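Local atomic coordinates of glycosyl transferase (Staphylococcus aureus, PDB entry 5TZJ), a protein that belongs to the family 2 glycosyltransferases and, in this model, holds uridine-diphosphate-N-acetylglucosamine in a pocket of its nucleotide-binding fold. Residues S62-N67 / G72-V77. Residues are numbered along the deposited sequence; the frame is centred on the assembly and turned at random.
With UD1 (uridine-diphosphate-N-acetylglucosamine), chain C.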
ATOM      1  N   SER A  62      23.593   6.130  -5.843  1.00 35.93           N
ATOM      2  CA  SER A  62      24.387   5.952  -4.647  1.00 39.12           C
ATOM      3  C   SER A  62      24.069   4.568  -4.107  1.00 36.05           C
ATOM      4  O   SER A  62      23.158   3.883  -4.594  1.00 32.44           O
ATOM      5  CB  SER A  62      24.101   7.045  -3.623  1.00 44.49           C
ATOM      6  OG  SER A  62      22.758   6.960  -3.198  1.00 42.72           O
ATOM      7  N   GLN A  63      24.850   4.145  -3.113  1.00 32.23           N
ATOM      8  CA  GLN A  63      24.703   2.801  -2.583  1.00 32.80           C
ATOM      9  C   GLN A  63      24.879   2.830  -1.078  1.00 34.96           C
ATOM     10  O   GLN A  63      25.838   3.430  -0.578  1.00 36.02           O
ATOM     11  CB  GLN A  63      25.730   1.848  -3.220  1.00 35.19           C
ATOM     12  CG  GLN A  63      25.764   0.439  -2.629  1.00 31.94           C
ATOM     13  CD  GLN A  63      26.855  -0.409  -3.271  1.00 37.78           C
ATOM     14  OE1 GLN A  63      28.053  -0.154  -3.076  1.00 43.61           O
ATOM     15  NE2 GLN A  63      26.455  -1.414  -4.053  1.00 36.09           N
ATOM     16  N   LEU A  64      23.960   2.175  -0.366  1.00 32.37           N
ATOM     17  CA  LEU A  64      24.071   2.061   1.078  1.00 30.75           C
ATOM     18  C   LEU A  64      25.143   1.040   1.437  1.00 35.59           C
ATOM     19  O   LEU A  64      25.321   0.023   0.759  1.00 32.94           O
ATOM     20  CB  LEU A  64      22.741   1.638   1.701  1.00 30.48           C
ATOM     21  CG  LEU A  64      21.512   2.446   1.268  1.00 35.52           C
ATOM     22  CD1 LEU A  64      20.268   2.002   2.076  1.00 34.68           C
ATOM     23  CD2 LEU A  64      21.787   3.952   1.440  1.00 36.35           C
ATOM     24  N   GLU A  65      25.834   1.305   2.534  1.00 36.98           N
ATOM     25  CA  GLU A  65      26.946   0.462   2.942  1.00 39.95           C
ATOM     26  C   GLU A  65      26.513  -0.887   3.501  1.00 39.25           C
ATOM     27  O   GLU A  65      27.365  -1.760   3.675  1.00 40.33           O
ATOM     28  CB  GLU A  65      27.771   1.201   3.979  1.00 41.94           C
ATOM     29  CG  GLU A  65      27.035   1.404   5.270  1.00 43.93           C
ATOM     30  CD  GLU A  65      27.972   1.877   6.360  1.00 52.83           C
ATOM     31  OE1 GLU A  65      27.541   1.936   7.544  1.00 54.32           O
ATOM     32  OE2 GLU A  65      29.147   2.173   6.017  1.00 56.49           O
ATOM     33  N   THR A  66      25.228  -1.081   3.803  1.00 37.40           N
ATOM     34  CA  THR A  66      24.784  -2.399   4.225  1.00 35.52           C
ATOM     35  C   THR A  66      23.303  -2.526   3.869  1.00 33.39           C
ATOM     36  O   THR A  66      22.598  -1.519   3.763  1.00 34.63           O
ATOM     37  CB  THR A  66      25.049  -2.601   5.716  1.00 37.21           C
ATOM     38  OG1 THR A  66      25.122  -4.009   6.014  1.00 39.93           O
ATOM     39  CG2 THR A  66      24.003  -1.918   6.568  1.00 32.39           C
ATOM     40  N   ASN A  67      22.830  -3.762   3.662  1.00 28.60           N
ATOM     41  CA  ASN A  67      21.458  -3.926   3.192  1.00 29.03           C
ATOM     42  C   ASN A  67      20.460  -3.481   4.267  1.00 30.29           C
ATOM     43  O   ASN A  67      20.512  -3.934   5.408  1.00 29.89           O
ATOM     44  CB  ASN A  67      21.178  -5.363   2.768  1.00 31.89           C
ATOM     45  CG  ASN A  67      19.710  -5.556   2.392  1.00 33.73           C
ATOM     46  OD1 ASN A  67      18.893  -5.975   3.227  1.00 34.32           O
ATOM     47  ND2 ASN A  67      19.345  -5.132   1.177  1.00 30.05           N
ATOM     48  N   GLY A  72      12.258   0.677   2.052  1.00 22.45           N
ATOM     49  CA  GLY A  72      11.948   1.962   2.666  1.00 31.63           C
ATOM     50  C   GLY A  72      13.150   2.890   2.730  1.00 30.18           C
ATOM     51  O   GLY A  72      13.102   4.026   2.259  1.00 26.80           O
ATOM     52  N   LYS A  73      14.254   2.407   3.310  1.00 29.56           N
ATOM     53  CA  LYS A  73      15.414   3.283   3.474  1.00 27.01           C
ATOM     54  C   LYS A  73      15.994   3.752   2.137  1.00 27.98           C
ATOM     55  O   LYS A  73      16.195   4.970   1.974  1.00 27.90           O
ATOM     56  CB  LYS A  73      16.477   2.610   4.342  1.00 23.29           C
ATOM     57  CG  LYS A  73      17.663   3.581   4.533  1.00 28.51           C
ATOM     58  CD  LYS A  73      18.646   3.114   5.615  1.00 33.20           C
ATOM     59  CE  LYS A  73      19.613   4.249   5.991  1.00 39.02           C
ATOM     60  NZ  LYS A  73      20.628   3.671   6.965  1.00 49.16           N
ATOM     61  N   PRO A  74      16.216   2.891   1.127  1.00 27.08           N
ATOM     62  CA  PRO A  74      16.697   3.435  -0.153  1.00 26.20           C
ATOM     63  C   PRO A  74      15.735   4.420  -0.777  1.00 24.73           C
ATOM     64  O   PRO A  74      16.200   5.362  -1.441  1.00 25.57           O
ATOM     65  CB  PRO A  74      16.912   2.196  -1.035  1.00 24.65           C
ATOM     66  CG  PRO A  74      16.509   1.024  -0.273  1.00 23.81           C
ATOM     67  CD  PRO A  74      16.274   1.419   1.164  1.00 26.16           C
ATOM     68  N   ARG A  75      14.401   4.259  -0.600  1.00 24.26           N
ATOM     69  CA  ARG A  75      13.527   5.255  -1.217  1.00 24.78           C
ATOM     70  C   ARG A  75      13.603   6.578  -0.460  1.00 27.67           C
ATOM     71  O   ARG A  75      13.584   7.658  -1.083  1.00 26.20           O
ATOM     72  CB  ARG A  75      12.064   4.782  -1.343  1.00 24.52           C
ATOM     73  CG  ARG A  75      11.792   3.526  -2.221  1.00 31.68           C
ATOM     74  CD  ARG A  75      10.288   3.106  -2.082  1.00 31.26           C
ATOM     75  NE  ARG A  75       9.902   1.986  -2.947  1.00 29.15           N
ATOM     76  CZ  ARG A  75       9.105   1.000  -2.547  1.00 28.93           C
ATOM     77  NH1 ARG A  75       8.653   1.022  -1.302  1.00 28.40           N
ATOM     78  NH2 ARG A  75       8.762   0.008  -3.373  1.00 26.70           N
ATOM     79  N   ASN A  76      13.730   6.510   0.870  1.00 24.97           N
ATOM     80  CA  ASN A  76      13.921   7.716   1.696  1.00 25.73           C
ATOM     81  C   ASN A  76      15.197   8.466   1.321  1.00 30.24           C
ATOM     82  O   ASN A  76      15.192   9.698   1.208  1.00 31.32           O
ATOM     83  CB  ASN A  76      13.980   7.330   3.173  1.00 25.69           C
ATOM     84  CG  ASN A  76      12.620   6.883   3.707  1.00 26.64           C
ATOM     85  OD1 ASN A  76      11.593   7.184   3.095  1.00 26.84           O
ATOM     86  ND2 ASN A  76      12.606   6.227   4.864  1.00 24.46           N
ATOM     87  N   VAL A  77      16.309   7.745   1.148  1.00 30.03           N
ATOM     88  CA  VAL A  77      17.553   8.390   0.719  1.00 27.83           C
ATOM     89  C   VAL A  77      17.355   9.060  -0.624  1.00 31.05           C
ATOM     90  O   VAL A  77      17.767  10.216  -0.834  1.00 29.76           O
ATOM     91  CB  VAL A  77      18.690   7.349   0.663  1.00 28.97           C
ATOM     92  CG1 VAL A  77      19.994   7.972   0.098  1.00 28.91           C
ATOM     93  CG2 VAL A  77      18.855   6.666   2.021  1.00 26.79           C
TER
HETATM   94  C1' UD1 C 401       5.486  -4.919  -3.716  1.00 53.83           C
HETATM   95  C2' UD1 C 401       5.221  -3.441  -3.975  1.00 53.20           C
HETATM   96  C3' UD1 C 401       6.472  -2.714  -3.610  1.00 49.49           C
HETATM   97  C4' UD1 C 401       6.566  -2.760  -2.125  1.00 45.50           C
HETATM   98  C5' UD1 C 401       6.895  -4.201  -1.729  1.00 47.92           C
HETATM   99  C6' UD1 C 401       6.971  -4.336  -0.237  1.00 46.01           C
HETATM  100  C7' UD1 C 401       3.438  -3.253  -5.733  1.00 51.57           C
HETATM  101  C8' UD1 C 401       2.407  -3.555  -4.661  1.00 52.02           C
HETATM  102  N2' UD1 C 401       4.839  -3.214  -5.396  1.00 51.45           N
HETATM  103  O1' UD1 C 401       6.470  -5.297  -4.607  1.00 51.77           O
HETATM  104  O3' UD1 C 401       6.504  -1.361  -4.146  1.00 47.84           O
HETATM  105  O4' UD1 C 401       7.560  -1.860  -1.676  1.00 46.38           O
HETATM  106  O5' UD1 C 401       5.859  -5.128  -2.263  1.00 53.01           O
HETATM  107  O6' UD1 C 401       5.901  -3.643   0.358  1.00 43.70           O
HETATM  108  O7' UD1 C 401       3.119  -3.071  -6.853  1.00 53.41           O
HETATM  109  N1  UD1 C 401      14.482  -3.632  -2.418  1.00 32.82           N
HETATM  110  C2  UD1 C 401      15.502  -2.841  -1.674  1.00 30.65           C
HETATM  111  N3  UD1 C 401      16.177  -3.412  -0.466  1.00 27.32           N
HETATM  112  C4  UD1 C 401      15.805  -4.753  -0.025  1.00 31.60           C
HETATM  113  C5  UD1 C 401      14.758  -5.535  -0.761  1.00 33.91           C
HETATM  114  C6  UD1 C 401      14.100  -4.956  -1.957  1.00 35.71           C
HETATM  115  O2  UD1 C 401      15.783  -1.766  -2.047  1.00 30.50           O
HETATM  116  O4  UD1 C 401      16.340  -5.208   0.932  1.00 28.67           O
HETATM  117  C1B UD1 C 401      13.817  -3.020  -3.540  1.00 34.79           C
HETATM  118  C2B UD1 C 401      13.670  -3.976  -4.847  1.00 33.95           C
HETATM  119  O2' UD1 C 401      14.937  -3.939  -5.615  1.00 31.68           O
HETATM  120  C3B UD1 C 401      12.611  -3.485  -5.491  1.00 30.75           C
HETATM  121  C4B UD1 C 401      11.694  -2.888  -4.403  1.00 34.18           C
HETATM  122  O4B UD1 C 401      12.575  -2.740  -3.149  1.00 33.51           O
HETATM  123  O3B UD1 C 401      12.989  -2.327  -6.378  1.00 30.57           O
HETATM  124  C5B UD1 C 401      10.580  -3.702  -4.046  1.00 36.94           C
HETATM  125  O5B UD1 C 401      11.032  -4.947  -3.588  1.00 36.07           O
HETATM  126  PA  UD1 C 401      10.356  -6.277  -4.293  1.00 42.78           P
HETATM  127  O1A UD1 C 401      11.140  -7.512  -3.932  1.00 41.20           O
HETATM  128  O2A UD1 C 401      10.280  -6.080  -5.797  1.00 42.52           O
HETATM  129  O3A UD1 C 401       8.813  -6.304  -3.661  1.00 48.33           O
HETATM  130  PB  UD1 C 401       7.396  -6.657  -4.438  1.00 48.63           P
HETATM  131  O1B UD1 C 401       7.583  -7.249  -5.817  1.00 48.78           O
HETATM  132  O2B UD1 C 401       6.829  -7.715  -3.506  1.00 47.96           O
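The two methyl branches of L64 reach successive turns of helix 72-81, CD1 at K73 and P74, CD2 at V77. CD1 lies against the stem of K73, 3.9 Å from K73 CG, and also meets the ring of P74, whereas CD2 comes to V77 CG2 at 4.0 Å. With CG anti to its carbonyl carbon (chi1 -50°), L64 places this fork over the helix. K73 runs fully extended, so its methylenes pass beside L64 CD1 while the amine continues beyond. The L64 and V77 side chains run antiparallel and meet through their methyl ends, and S62 OG touches V77 CG1 more loosely. No hydrogen bond joins the two segments; their packing is apolar, and V38 of the neighbouring parallel strand 33-39 is touched by both L64 and P74.

The ligand spans both segments. N67 ND2 donates a nearly straight bond to uracil O4 of UD1 (3.0 Å, 164°), while G69 N binds N67 OD1 and so helps to fix the rotation of the amide. On the helix, P74 CG approaches the other uracil carbonyl, with UD1 O2 at 3.4 Å. R75, extended from CG to NE, carries its guanidinium edge-on to the N-acetylglucosamine: NH2 bonds UD1 O4' at 2.8 Å and, weakly, O3', and NH1 adds a weak bond to O4'. R75 also forms salt bridges with D91 and E177, which are likely to steady the guanidinium.

Strand 59-63, the following loop and helix 72-81 thus form a strand-loop-helix unit of the Rossmann-like GT-A fold, whose loop and helix give N67, P74 and R75 to the UD1 pocket, from uracil to N-acetylglucosamine.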